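Local coordinates for periplasmic protein TorT (Vibrio parahaemolyticus, PDB 3O1I) that probably binds trimethylamine N-oxide or a related small solute in the periplasm and passes the signal to the sensor kinase TorS, at residues Cys9-His14 against Ile67-Val72; Glu32-Asn37 against Ala260-Arg265; Gln55-Thr60 against Lys82-Asn87; Asp73-Glu78 against Gln96-Glu101; Gly109-Asp114 against Arg254-Gln259. All coordinates share one frame; numbering follows the deposited sequence.

Contact 1. Residues Cys9-His14 against Ile67-Val72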
# COMPACT_ATOMS: atom_id res chain seq x y z
N CYS D 9 5.36 6.26 -34.08
CA CYS D 9 4.91 6.16 -32.69
C CYS D 9 4.42 4.75 -32.33
O CYS D 9 3.35 4.33 -32.77
CB CYS D 9 3.79 7.18 -32.51
SG CYS D 9 3.49 7.91 -30.86
N ALA D 10 5.21 4.02 -31.53
CA ALA D 10 4.86 2.66 -31.12
C ALA D 10 4.04 2.63 -29.82
O ALA D 10 4.47 3.12 -28.78
CB ALA D 10 6.12 1.81 -30.96
N ILE D 11 2.85 2.04 -29.91
CA ILE D 11 1.94 1.96 -28.78
C ILE D 11 1.72 0.54 -28.26
O ILE D 11 0.89 -0.21 -28.78
CB ILE D 11 0.55 2.58 -29.16
CG1 ILE D 11 0.76 4.03 -29.59
CG2 ILE D 11 -0.41 2.52 -27.98
CD1 ILE D 11 1.66 4.83 -28.66
N TYR D 12 2.47 0.18 -27.22
CA TYR D 12 2.36 -1.14 -26.61
C TYR D 12 1.15 -1.22 -25.68
O TYR D 12 0.50 -0.22 -25.40
CB TYR D 12 3.57 -1.46 -25.77
CG TYR D 12 4.91 -1.26 -26.43
CD1 TYR D 12 5.03 -1.11 -27.81
CD2 TYR D 12 6.08 -1.29 -25.66
CE1 TYR D 12 6.29 -1.01 -28.41
CE2 TYR D 12 7.33 -1.19 -26.25
CZ TYR D 12 7.43 -1.06 -27.62
OH TYR D 12 8.68 -1.02 -28.18
N PRO D 13 0.83 -2.43 -25.20
CA PRO D 13 -0.31 -2.57 -24.28
C PRO D 13 0.25 -2.44 -22.85
O PRO D 13 -0.48 -2.22 -21.89
CB PRO D 13 -0.83 -3.96 -24.60
CG PRO D 13 0.43 -4.71 -24.91
CD PRO D 13 1.22 -3.73 -25.76
N HIS D 14 1.58 -2.58 -22.76
CA HIS D 14 2.35 -2.47 -21.52
C HIS D 14 3.82 -2.77 -21.80
O HIS D 14 4.21 -2.97 -22.93
CB HIS D 14 1.87 -3.47 -20.47
CG HIS D 14 2.19 -4.89 -20.82
ND1 HIS D 14 1.27 -5.76 -21.36
CD2 HIS D 14 3.36 -5.58 -20.74
CE1 HIS D 14 1.84 -6.92 -21.60
NE2 HIS D 14 3.11 -6.84 -21.24
N ILE D 67 1.80 5.14 -37.17
CA ILE D 67 1.93 4.61 -35.82
C ILE D 67 1.72 3.10 -35.75
O ILE D 67 0.77 2.56 -36.32
CB ILE D 67 0.94 5.29 -34.85
CG1 ILE D 67 -0.49 5.01 -35.29
CG2 ILE D 67 1.21 6.79 -34.81
CD1 ILE D 67 -1.54 5.63 -34.38
N ILE D 68 2.64 2.44 -35.04
CA ILE D 68 2.60 1.00 -34.84
C ILE D 68 1.90 0.74 -33.51
O ILE D 68 2.44 1.00 -32.44
CB ILE D 68 4.01 0.41 -34.78
CG1 ILE D 68 4.93 1.15 -35.75
CG2 ILE D 68 3.98 -1.04 -35.18
CD1 ILE D 68 6.37 0.75 -35.63
N LEU D 69 0.69 0.20 -33.61
CA LEU D 69 -0.15 -0.08 -32.46
C LEU D 69 -0.22 -1.55 -32.00
O LEU D 69 -0.46 -2.46 -32.80
CB LEU D 69 -1.56 0.45 -32.77
CG LEU D 69 -2.80 -0.09 -32.06
CD1 LEU D 69 -2.78 0.29 -30.59
CD2 LEU D 69 -4.05 0.47 -32.73
N GLY D 70 0.00 -1.77 -30.70
CA GLY D 70 -0.10 -3.10 -30.12
C GLY D 70 -1.32 -3.04 -29.21
O GLY D 70 -1.19 -2.86 -28.00
N THR D 71 -2.50 -3.18 -29.80
CA THR D 71 -3.76 -3.07 -29.04
C THR D 71 -3.99 -3.96 -27.85
O THR D 71 -3.64 -5.14 -27.83
CB THR D 71 -5.00 -3.24 -29.93
OG1 THR D 71 -5.05 -4.58 -30.42
CG2 THR D 71 -4.97 -2.28 -31.09
N VAL D 72 -4.66 -3.35 -26.87
CA VAL D 72 -5.03 -3.97 -25.61
C VAL D 72 -6.37 -4.61 -25.84
O VAL D 72 -7.13 -4.85 -24.91
CB VAL D 72 -5.16 -2.89 -24.49
CG1 VAL D 72 -3.84 -2.14 -24.34
CG2 VAL D 72 -6.29 -1.92 -24.84

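Contact 2. Residues Glu32-Asn37 against Ala260-Arg265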
# COMPACT_ATOMS: atom_id res chain seq x y z
N GLU D 32 17.32 2.67 -34.97
CA GLU D 32 18.59 3.36 -35.13
C GLU D 32 19.28 2.77 -36.36
O GLU D 32 20.26 3.31 -36.86
CB GLU D 32 19.46 3.18 -33.88
CG GLU D 32 19.82 1.74 -33.58
CD GLU D 32 20.91 1.20 -34.49
OE1 GLU D 32 21.08 -0.04 -34.52
OE2 GLU D 32 21.59 2.00 -35.17
N LYS D 33 18.76 1.64 -36.83
CA LYS D 33 19.31 0.96 -38.00
C LYS D 33 18.59 1.45 -39.26
O LYS D 33 18.96 1.10 -40.38
CB LYS D 33 19.15 -0.55 -37.87
CG LYS D 33 19.90 -1.36 -38.92
CD LYS D 33 19.89 -2.84 -38.58
CE LYS D 33 20.61 -3.12 -37.26
NZ LYS D 33 20.59 -4.56 -36.89
N GLN D 34 17.55 2.25 -39.05
CA GLN D 34 16.79 2.84 -40.15
C GLN D 34 16.72 4.35 -39.91
O GLN D 34 15.99 5.07 -40.59
CB GLN D 34 15.38 2.25 -40.24
CG GLN D 34 15.33 0.86 -40.85
CD GLN D 34 13.95 0.51 -41.37
OE1 GLN D 34 13.37 1.24 -42.18
NE2 GLN D 34 13.41 -0.62 -40.92
N GLY D 35 17.48 4.79 -38.91
CA GLY D 35 17.56 6.20 -38.54
C GLY D 35 16.25 6.95 -38.35
O GLY D 35 16.25 8.19 -38.40
N VAL D 36 15.15 6.24 -38.12
CA VAL D 36 13.86 6.89 -37.94
C VAL D 36 13.71 7.55 -36.58
O VAL D 36 14.60 7.49 -35.73
CB VAL D 36 12.68 5.89 -38.13
CG1 VAL D 36 12.81 5.16 -39.45
CG2 VAL D 36 12.63 4.91 -36.97
N ASN D 37 12.56 8.19 -36.39
CA ASN D 37 12.22 8.89 -35.16
C ASN D 37 11.07 8.14 -34.49
O ASN D 37 9.89 8.37 -34.77
CB ASN D 37 11.81 10.33 -35.49
CG ASN D 37 11.20 11.04 -34.31
OD1 ASN D 37 11.79 11.13 -33.24
ND2 ASN D 37 10.00 11.58 -34.52
N ALA D 260 6.49 0.20 -41.34
CA ALA D 260 6.10 1.60 -41.40
C ALA D 260 7.18 2.46 -42.04
O ALA D 260 6.87 3.37 -42.81
CB ALA D 260 5.76 2.12 -40.02
N ALA D 261 8.44 2.18 -41.73
CA ALA D 261 9.54 2.96 -42.30
C ALA D 261 9.61 2.83 -43.83
O ALA D 261 10.12 3.71 -44.51
CB ALA D 261 10.86 2.53 -41.67
N HIS D 262 9.09 1.72 -44.34
CA HIS D 262 9.07 1.45 -45.78
C HIS D 262 7.86 2.11 -46.43
O HIS D 262 7.97 2.75 -47.47
CB HIS D 262 9.04 -0.06 -46.04
CG HIS D 262 10.41 -0.67 -46.16
ND1 HIS D 262 11.48 -0.27 -45.39
CD2 HIS D 262 10.87 -1.66 -46.96
CE1 HIS D 262 12.54 -0.98 -45.71
NE2 HIS D 262 12.20 -1.83 -46.66
N TYR D 263 6.69 1.95 -45.81
CA TYR D 263 5.47 2.56 -46.33
C TYR D 263 5.63 4.07 -46.33
O TYR D 263 4.86 4.78 -46.98
CB TYR D 263 4.28 2.16 -45.47
CG TYR D 263 3.02 2.90 -45.80
CD1 TYR D 263 2.13 2.41 -46.76
CD2 TYR D 263 2.70 4.09 -45.16
CE1 TYR D 263 0.95 3.10 -47.06
CE2 TYR D 263 1.53 4.79 -45.46
CZ TYR D 263 0.66 4.28 -46.40
OH TYR D 263 -0.50 4.96 -46.68
N LEU D 264 6.61 4.57 -45.59
CA LEU D 264 6.83 6.01 -45.52
C LEU D 264 8.03 6.46 -46.36
O LEU D 264 8.48 7.60 -46.25
CB LEU D 264 7.01 6.46 -44.06
CG LEU D 264 5.81 6.38 -43.11
CD1 LEU D 264 6.17 7.09 -41.81
CD2 LEU D 264 4.56 7.02 -43.74
N ARG D 265 8.54 5.56 -47.19
CA ARG D 265 9.65 5.89 -48.08
C ARG D 265 9.35 5.16 -49.39
O ARG D 265 10.20 5.05 -50.28
CB ARG D 265 10.98 5.42 -47.49
CG ARG D 265 11.30 6.00 -46.12
CD ARG D 265 12.79 5.93 -45.84
NE ARG D 265 13.08 5.97 -44.41
CZ ARG D 265 14.28 6.18 -43.89
NH1 ARG D 265 15.33 6.37 -44.68
NH2 ARG D 265 14.44 6.19 -42.57

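Contact 3. Residues Gln55-Thr60 against Lys82-Asn87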
# COMPACT_ATOMS: atom_id res chain seq x y z
N GLN D 55 -3.14 7.90 -25.38
CA GLN D 55 -1.76 7.84 -25.85
C GLN D 55 -1.77 7.76 -27.37
O GLN D 55 -0.83 8.18 -28.04
CB GLN D 55 -1.04 6.61 -25.28
CG GLN D 55 -0.84 6.63 -23.77
CD GLN D 55 0.15 5.59 -23.29
OE1 GLN D 55 -0.07 4.39 -23.47
NE2 GLN D 55 1.26 6.04 -22.69
N LEU D 56 -2.85 7.19 -27.88
CA LEU D 56 -3.06 7.03 -29.32
C LEU D 56 -3.31 8.43 -29.88
O LEU D 56 -2.80 8.79 -30.94
CB LEU D 56 -4.28 6.14 -29.54
CG LEU D 56 -4.40 5.34 -30.83
CD1 LEU D 56 -3.09 4.63 -31.14
CD2 LEU D 56 -5.55 4.35 -30.67
N ALA D 57 -4.09 9.21 -29.14
CA ALA D 57 -4.40 10.58 -29.51
C ALA D 57 -3.17 11.45 -29.24
O ALA D 57 -2.95 12.46 -29.90
CB ALA D 57 -5.59 11.10 -28.70
N LEU D 58 -2.36 11.03 -28.27
CA LEU D 58 -1.15 11.76 -27.93
C LEU D 58 -0.16 11.59 -29.07
O LEU D 58 0.56 12.52 -29.42
CB LEU D 58 -0.53 11.22 -26.64
CG LEU D 58 0.93 11.65 -26.40
CD1 LEU D 58 1.06 13.16 -26.40
CD2 LEU D 58 1.39 11.08 -25.08
N CYS D 59 -0.14 10.40 -29.65
CA CYS D 59 0.77 10.14 -30.76
C CYS D 59 0.51 11.16 -31.87
O CYS D 59 1.43 11.84 -32.33
CB CYS D 59 0.58 8.72 -31.30
SG CYS D 59 1.56 7.42 -30.48
N THR D 60 -0.75 11.26 -32.28
CA THR D 60 -1.14 12.20 -33.33
C THR D 60 -0.66 13.62 -33.02
O THR D 60 0.03 14.23 -33.84
CB THR D 60 -2.69 12.21 -33.53
OG1 THR D 60 -3.33 12.81 -32.40
CG2 THR D 60 -3.21 10.79 -33.70
N LYS D 82 -9.58 5.75 -36.78
CA LYS D 82 -9.39 7.02 -37.45
C LYS D 82 -9.79 8.16 -36.51
O LYS D 82 -9.14 9.21 -36.46
CB LYS D 82 -10.24 7.05 -38.73
CG LYS D 82 -9.93 8.20 -39.70
CD LYS D 82 -10.78 8.10 -40.96
CE LYS D 82 -10.68 9.35 -41.82
NZ LYS D 82 -11.55 9.24 -43.02
N SER D 83 -10.86 7.91 -35.77
CA SER D 83 -11.42 8.85 -34.80
C SER D 83 -10.43 9.23 -33.68
O SER D 83 -10.73 10.09 -32.85
CB SER D 83 -12.70 8.24 -34.20
OG SER D 83 -13.23 9.02 -33.14
N TRP D 84 -9.28 8.57 -33.65
CA TRP D 84 -8.26 8.86 -32.64
C TRP D 84 -6.94 9.23 -33.31
O TRP D 84 -6.08 9.87 -32.69
CB TRP D 84 -8.02 7.66 -31.70
CG TRP D 84 -9.23 7.19 -30.95
CD1 TRP D 84 -10.15 6.27 -31.37
CD2 TRP D 84 -9.66 7.62 -29.65
NE1 TRP D 84 -11.13 6.10 -30.42
CE2 TRP D 84 -10.86 6.92 -29.36
CE3 TRP D 84 -9.16 8.54 -28.71
CZ2 TRP D 84 -11.56 7.11 -28.16
CZ3 TRP D 84 -9.86 8.73 -27.52
CH2 TRP D 84 -11.05 8.01 -27.26
N VAL D 85 -6.78 8.85 -34.57
CA VAL D 85 -5.53 9.14 -35.27
C VAL D 85 -5.70 9.89 -36.60
O VAL D 85 -4.78 10.58 -37.05
CB VAL D 85 -4.73 7.85 -35.54
CG1 VAL D 85 -3.25 8.15 -35.56
CG2 VAL D 85 -5.03 6.82 -34.47
N GLY D 86 -6.86 9.74 -37.23
CA GLY D 86 -7.09 10.43 -38.49
C GLY D 86 -6.56 9.71 -39.73
O GLY D 86 -6.80 8.52 -39.90
N ASN D 87 -5.85 10.43 -40.58
CA ASN D 87 -5.31 9.84 -41.81
C ASN D 87 -4.11 8.99 -41.53
O ASN D 87 -3.60 8.33 -42.43
CB ASN D 87 -4.90 10.92 -42.82
CG ASN D 87 -3.55 11.58 -42.48
OD1 ASN D 87 -3.38 12.18 -41.42
ND2 ASN D 87 -2.60 11.48 -43.41

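Contact 4. Residues Asp73-Glu78 against Gln96-Glu101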
# COMPACT_ATOMS: atom_id res chain seq x y z
N ASP D 73 -6.67 -4.89 -27.10
CA ASP D 73 -7.93 -5.50 -27.47
C ASP D 73 -8.09 -5.41 -28.98
O ASP D 73 -7.81 -4.37 -29.59
CB ASP D 73 -9.10 -4.81 -26.74
CG ASP D 73 -10.48 -5.31 -27.17
OD1 ASP D 73 -10.58 -6.33 -27.89
OD2 ASP D 73 -11.49 -4.68 -26.77
N PRO D 74 -8.55 -6.50 -29.61
CA PRO D 74 -8.74 -6.52 -31.06
C PRO D 74 -9.86 -5.60 -31.50
O PRO D 74 -9.70 -4.78 -32.40
CB PRO D 74 -9.09 -7.98 -31.35
CG PRO D 74 -8.53 -8.72 -30.18
CD PRO D 74 -8.92 -7.82 -29.07
N HIS D 75 -11.00 -5.75 -30.84
CA HIS D 75 -12.18 -4.96 -31.16
C HIS D 75 -12.27 -3.58 -30.48
O HIS D 75 -13.36 -3.04 -30.30
CB HIS D 75 -13.43 -5.77 -30.81
CG HIS D 75 -13.43 -7.16 -31.39
ND1 HIS D 75 -13.25 -7.40 -32.74
CD2 HIS D 75 -13.60 -8.37 -30.81
CE1 HIS D 75 -13.29 -8.71 -32.95
NE2 HIS D 75 -13.51 -9.31 -31.80
N ALA D 76 -11.11 -3.02 -30.12
CA ALA D 76 -11.06 -1.72 -29.45
C ALA D 76 -11.23 -0.52 -30.39
O ALA D 76 -11.96 0.41 -30.08
CB ALA D 76 -9.75 -1.59 -28.69
N TYR D 77 -10.54 -0.56 -31.53
CA TYR D 77 -10.60 0.54 -32.50
C TYR D 77 -11.20 0.03 -33.80
O TYR D 77 -10.88 0.54 -34.88
CB TYR D 77 -9.19 1.06 -32.74
CG TYR D 77 -8.42 1.20 -31.46
CD1 TYR D 77 -7.07 0.87 -31.40
CD2 TYR D 77 -9.04 1.66 -30.30
CE1 TYR D 77 -6.36 1.00 -30.21
CE2 TYR D 77 -8.34 1.80 -29.11
CZ TYR D 77 -6.99 1.47 -29.07
OH TYR D 77 -6.29 1.62 -27.90
N GLU D 78 -12.06 -0.97 -33.68
CA GLU D 78 -12.72 -1.61 -34.82
C GLU D 78 -13.54 -0.62 -35.65
O GLU D 78 -13.54 -0.68 -36.88
CB GLU D 78 -13.63 -2.74 -34.33
CG GLU D 78 -14.15 -3.65 -35.43
CD GLU D 78 -15.15 -4.68 -34.91
OE1 GLU D 78 -15.39 -4.72 -33.68
OE2 GLU D 78 -15.69 -5.44 -35.73
N GLN D 96 -3.90 -8.87 -33.01
CA GLN D 96 -4.92 -8.75 -34.04
C GLN D 96 -5.64 -7.42 -33.90
O GLN D 96 -6.17 -7.11 -32.83
CB GLN D 96 -5.92 -9.90 -33.89
CG GLN D 96 -6.90 -10.02 -35.04
CD GLN D 96 -6.21 -9.92 -36.38
OE1 GLN D 96 -5.05 -10.31 -36.53
NE2 GLN D 96 -6.93 -9.39 -37.37
N LEU D 97 -5.65 -6.63 -34.98
CA LEU D 97 -6.32 -5.34 -34.98
C LEU D 97 -7.51 -5.38 -35.94
O LEU D 97 -7.38 -5.08 -37.12
CB LEU D 97 -5.36 -4.23 -35.42
CG LEU D 97 -5.94 -2.82 -35.54
CD1 LEU D 97 -6.73 -2.47 -34.28
CD2 LEU D 97 -4.80 -1.83 -35.74
N ASP D 98 -8.68 -5.77 -35.43
CA ASP D 98 -9.88 -5.86 -36.25
C ASP D 98 -10.54 -4.51 -36.55
O ASP D 98 -11.15 -3.91 -35.67
CB ASP D 98 -10.91 -6.78 -35.59
CG ASP D 98 -10.44 -8.23 -35.49
OD1 ASP D 98 -9.81 -8.72 -36.46
OD2 ASP D 98 -10.72 -8.88 -34.46
N LEU D 99 -10.42 -4.05 -37.79
CA LEU D 99 -11.01 -2.78 -38.20
C LEU D 99 -12.27 -3.02 -39.05
O LEU D 99 -12.55 -4.15 -39.44
CB LEU D 99 -9.99 -1.97 -39.00
CG LEU D 99 -8.70 -1.72 -38.22
CD1 LEU D 99 -7.68 -1.03 -39.10
CD2 LEU D 99 -9.01 -0.86 -37.01
N ASP D 100 -13.01 -1.95 -39.32
CA ASP D 100 -14.22 -2.03 -40.13
C ASP D 100 -13.79 -1.74 -41.57
O ASP D 100 -12.63 -1.39 -41.80
CB ASP D 100 -15.24 -0.98 -39.65
CG ASP D 100 -16.46 -0.88 -40.54
OD1 ASP D 100 -17.09 -1.93 -40.82
OD2 ASP D 100 -16.80 0.25 -40.95
N GLU D 101 -14.69 -1.91 -42.53
CA GLU D 101 -14.34 -1.64 -43.92
C GLU D 101 -13.82 -0.20 -44.04
O GLU D 101 -12.90 0.08 -44.82
CB GLU D 101 -15.54 -1.82 -44.85
CG GLU D 101 -15.18 -1.61 -46.31
CD GLU D 101 -16.34 -1.84 -47.26
OE1 GLU D 101 -17.35 -1.10 -47.17
OE2 GLU D 101 -16.24 -2.76 -48.10

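Contact 5. Residues Gly109-Asp114 against Arg254-Gln259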
# COMPACT_ATOMS: atom_id res chain seq x y z
N GLY D 109 0.01 -2.11 -43.02
CA GLY D 109 0.86 -3.28 -42.82
C GLY D 109 0.67 -3.84 -41.42
O GLY D 109 0.34 -3.10 -40.49
N GLU D 110 0.87 -5.14 -41.25
CA GLU D 110 0.70 -5.76 -39.95
C GLU D 110 1.50 -7.03 -39.75
O GLU D 110 1.43 -7.95 -40.57
CB GLU D 110 -0.78 -6.06 -39.69
CG GLU D 110 -1.54 -6.55 -40.90
CD GLU D 110 -2.75 -7.37 -40.52
OE1 GLU D 110 -2.56 -8.55 -40.16
OE2 GLU D 110 -3.88 -6.85 -40.57
N VAL D 111 2.26 -7.08 -38.66
CA VAL D 111 3.06 -8.24 -38.32
C VAL D 111 2.29 -9.01 -37.26
O VAL D 111 1.43 -8.44 -36.58
CB VAL D 111 4.47 -7.83 -37.78
CG1 VAL D 111 4.54 -6.34 -37.59
CG2 VAL D 111 4.77 -8.55 -36.47
N GLY D 112 2.56 -10.30 -37.12
CA GLY D 112 1.85 -11.08 -36.14
C GLY D 112 1.89 -12.57 -36.43
O GLY D 112 1.51 -13.02 -37.51
N VAL D 113 2.35 -13.32 -35.45
CA VAL D 113 2.47 -14.77 -35.57
C VAL D 113 1.23 -15.51 -35.09
O VAL D 113 0.83 -15.38 -33.94
CB VAL D 113 3.67 -15.26 -34.75
CG1 VAL D 113 3.74 -16.77 -34.78
CG2 VAL D 113 4.95 -14.63 -35.29
N ASP D 114 0.62 -16.30 -35.97
CA ASP D 114 -0.55 -17.10 -35.62
C ASP D 114 -0.10 -18.05 -34.51
O ASP D 114 0.75 -18.91 -34.72
CB ASP D 114 -1.02 -17.91 -36.84
CG ASP D 114 -2.22 -18.80 -36.53
OD1 ASP D 114 -2.71 -18.78 -35.38
OD2 ASP D 114 -2.67 -19.53 -37.44
N ARG D 254 11.36 -5.52 -34.97
CA ARG D 254 12.06 -4.97 -36.14
C ARG D 254 11.11 -4.96 -37.33
O ARG D 254 11.02 -3.98 -38.06
CB ARG D 254 13.29 -5.82 -36.47
CG ARG D 254 14.40 -5.78 -35.42
CD ARG D 254 15.44 -6.87 -35.69
NE ARG D 254 16.57 -6.84 -34.76
CZ ARG D 254 17.47 -5.87 -34.71
NH1 ARG D 254 17.38 -4.84 -35.55
NH2 ARG D 254 18.47 -5.92 -33.83
N LEU D 255 10.39 -6.05 -37.50
CA LEU D 255 9.44 -6.16 -38.59
C LEU D 255 8.47 -4.97 -38.67
O LEU D 255 8.32 -4.37 -39.73
CB LEU D 255 8.68 -7.49 -38.47
CG LEU D 255 7.49 -7.81 -39.38
CD1 LEU D 255 7.72 -7.27 -40.78
CD2 LEU D 255 7.28 -9.32 -39.39
N SER D 256 7.83 -4.63 -37.55
CA SER D 256 6.89 -3.51 -37.51
C SER D 256 7.55 -2.18 -37.83
O SER D 256 6.99 -1.37 -38.56
CB SER D 256 6.21 -3.43 -36.15
OG SER D 256 4.84 -3.80 -36.25
N VAL D 257 8.74 -1.94 -37.27
CA VAL D 257 9.45 -0.71 -37.55
C VAL D 257 9.65 -0.59 -39.06
O VAL D 257 9.25 0.39 -39.68
CB VAL D 257 10.84 -0.70 -36.90
CG1 VAL D 257 11.67 0.45 -37.46
CG2 VAL D 257 10.72 -0.58 -35.41
N MET D 258 10.28 -1.61 -39.63
CA MET D 258 10.55 -1.65 -41.06
C MET D 258 9.28 -1.41 -41.86
O MET D 258 9.26 -0.56 -42.73
CB MET D 258 11.14 -3.01 -41.44
CG MET D 258 11.37 -3.18 -42.93
SD MET D 258 10.85 -4.80 -43.49
CE MET D 258 9.05 -4.53 -43.74
N GLN D 259 8.23 -2.17 -41.55
CA GLN D 259 6.97 -2.01 -42.26
C GLN D 259 6.56 -0.55 -42.44
O GLN D 259 6.31 -0.10 -43.55
CB GLN D 259 5.84 -2.76 -41.54
CG GLN D 259 5.93 -4.27 -41.55
CD GLN D 259 4.57 -4.91 -41.36
OE1 GLN D 259 3.81 -4.54 -40.47
NE2 GLN D 259 4.26 -5.88 -42.21

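Contact 1. Residues Cys9-His14 against Ile67-Val72
Ile11 reaches across to Ile68 and Gly70 with both of its backbone polar atoms. Ile11 N donates to Ile68 O at 2.8 Å with an N-H...O angle of 168°, and Ile11 O accepts Gly70 N at 2.6 Å. One step earlier, Ile68 N gives Cys9 O a weaker, bent bond (3.0 Å, 129°). The strand axes lie 4.6 Å apart and 11° from parallel, as expected of neighbouring strands in the five-stranded parallel sheet of a periplasmic binding protein lobe. Cys9 CB lies 3.5 Å from Ile67 CG2, and on the same face Ile11 CG2 meets Leu69 CD1 at 4.2 Å, the two side chains slanting past each other. Past the strands, where Pro13 has no N-H to offer, Pro13 CB rests on Val72 CG1 at 3.5 Å. In the second shell, Gln52 of helix 49-62 donates from NE2 to Gly70 O and, weakly, to Tyr12 O, while Cys9 SG is joined by a disulfide to Cys59 of that helix. Tyr12 OH is hydrogen-bonded to Asn24.

Contact 2. Residues Glu32-Asn37 against Ala260-Arg265
Val36 and Ala261 mark the nearest approach of the two backbones, 7.3 Å between their CA atoms, so no main chain pairs with main chain here. Residues 32-37 form the irregular link from helix 18-32 to strand 37-42, with Gly35 at positive phi; residues 260-265 are the last turn of helix 249-263 and its exit, where Leu264 leaves helical geometry. Val36 CG1 packs on Ala261 CB at 4.0 Å and also lies at the edge of the Arg265 guanidinium, in its plane, 3.7 Å from Arg265 NH2. The Arg265 side chain stretches out from CG to NE, and its NH2 gives Gln34 O a weak hydrogen bond of 2.8 Å, bent to 118° at the hydrogen. Arg265 NE forms a salt bridge with Glu6 OE2, near the N-terminus. Across the segments the only hydrogen bond is thus the weak one to Gln34 O, beside the Val36-Ala261 packing; the ion pair with Glu6 positions the guanidinium that makes it.

Contact 3. Residues Gln55-Thr60 against Lys82-Asn87
Leu56 opens the contact by turning its branched end toward Val85. Its CG stands anti to the backbone N (chi1 -155°) and comes to 4.0 Å from Val85 CG2, the two side chains crossing at about a right angle, while Leu56 CD2 lies 4.3 Å from Trp84 CB. At Ala57 the spacing between the two chains is smallest, 5.3 Å from its CA to that of Trp84. Ala57 CA lies 3.7 Å from Trp84 O, and Ala57 CB sits at the edge of the indole, near its plane, 4.4 Å from Trp84 CE3. The indole also reaches Glu53 and Gln54, a turn back along helix 49-62. Thr60 sends its two branches different ways: OG1 donates back to Ala57 O at 2.6 Å, tilted 29° from the carbonyl plane, and CG2, anti to the carbonyl carbon, meets Val85 CG1 obliquely and lies near Trp84 O. No hydrogen bond links the segments; the contact is mainly apolar packing, with Trp84 O close to Ala57 CA and Thr60 CG2. Both Leu56 and Val85 touch Ile67 of the strand between them in sequence. Two helices flanking one sheet face, here 49-62 and the short 82-85 that leads from strand 66-69 to strand 90-92, are characteristic of the alternating alpha/beta lobes of periplasmic binding proteins.

Contact 4. Residues Asp73-Glu78 against Gln96-Glu101
Pro74 faces Leu97 and Glu78 faces Leu99 across two loop segments that run in the same direction, with CA atoms 4.8 and 4.0 Å apart respectively. A weak hydrogen bond runs from Asp98 N to Pro74 O at 3.3 Å; CA-H...O contacts from Pro74 to Gln96 O and from Glu78 to Asp98 O accompany it. Asp98 lies at the centre. Its CG is anti to the carbonyl carbon, and OD2 approaches the His75 ring obliquely, the ring and carboxylate planes 27° apart; His75 ND1 to Asp98 OD2 is 3.4 Å, but the angle is too poor for a hydrogen bond. Asp98 OD1 is held by Gln96 NE2 at 3.1 Å and a nearly straight 167°; OD1 lies in the Gln96 amide plane, while the NE2 donor comes in from above the carboxylate plane. The aliphatic part of Glu78 lies against Asp98 O. On the inner side Tyr77 CD1 meets Leu97 CD1 at 4.4 Å, and Tyr77 OH is bonded to Gln52 of helix 49-62. Glu78 OE2 stands 6.2 Å from Asp98 OD2 and 6.3 Å from Asp100 OD1, so a local excess of negative charge is likely, which a protonated His75 could partly offset and which might in turn favour that protonation.

Contact 5. Residues Gly109-Asp114 against Arg254-Gln259
Gln259, which faces Gly109, Glu110 and Val111 from helix 249-263, has its amide nitrogen gripped twice: NE2 makes weak hydrogen bonds to the backbone oxygens of Glu270 and Lys271. Across the contact its other amide atom, OE1, lies 3.1 Å from Glu110 N, but the angle is too poor for a hydrogen bond, and the same holds for Val111 N at 3.5 Å. Gln259 CG is anti to the carbonyl carbon (chi1 -68°), and the chain is extended beyond it, which carries the amide across to the strand end, where the CA atoms of Gly109 and Gln259 are 6.3 Å apart. Gln259 OE1 also lies 3.4 Å from Gly109 C. One turn back on the helix, Leu255 and Val111 meet tip to tip: Val111 CB is 3.4 Å from Leu255 CG and 3.6 Å from Leu255 CD2, and Val111 CG2 is 3.9 Å from the same methyl. Leu255 also touches Ala273, while backbone bonds tie Glu110 to Lys271 and Val111 to Ala92. Segment 109-114 leaves the first sheet for the second, and helix 249-263 belongs to the late chain that has returned to the first lobe, consistent with the multiple interlobe crossovers of type I periplasmic binding proteins. With no hydrogen bond between the segments themselves, the interface probably depends on apolar fit, the Gln259 amide finding weak partners in the neighbouring loop instead.

How the contacts relate
All five contacts belong to the lobe built on the five-stranded parallel sheet. Contact 1 lies within that sheet, and contacts 3, 4 and 5 each touch it, their centres about 12 to 13 Å from its own. Contact 3 joins it through the Cys9-Cys59 disulfide and Ile67, contact 4 through Tyr77 on Leu69, and contact 5 through Ile68. Contacts 2 and 5 share helix 249-263, with centres about 13 Å apart, whereas contacts 2 and 4 are about 25 Å apart. Along the chain, contacts 3, 4 and 5 are nested within the span closed by contact 2. Late chain thus returns to complete the lobe begun by the N-terminal strands.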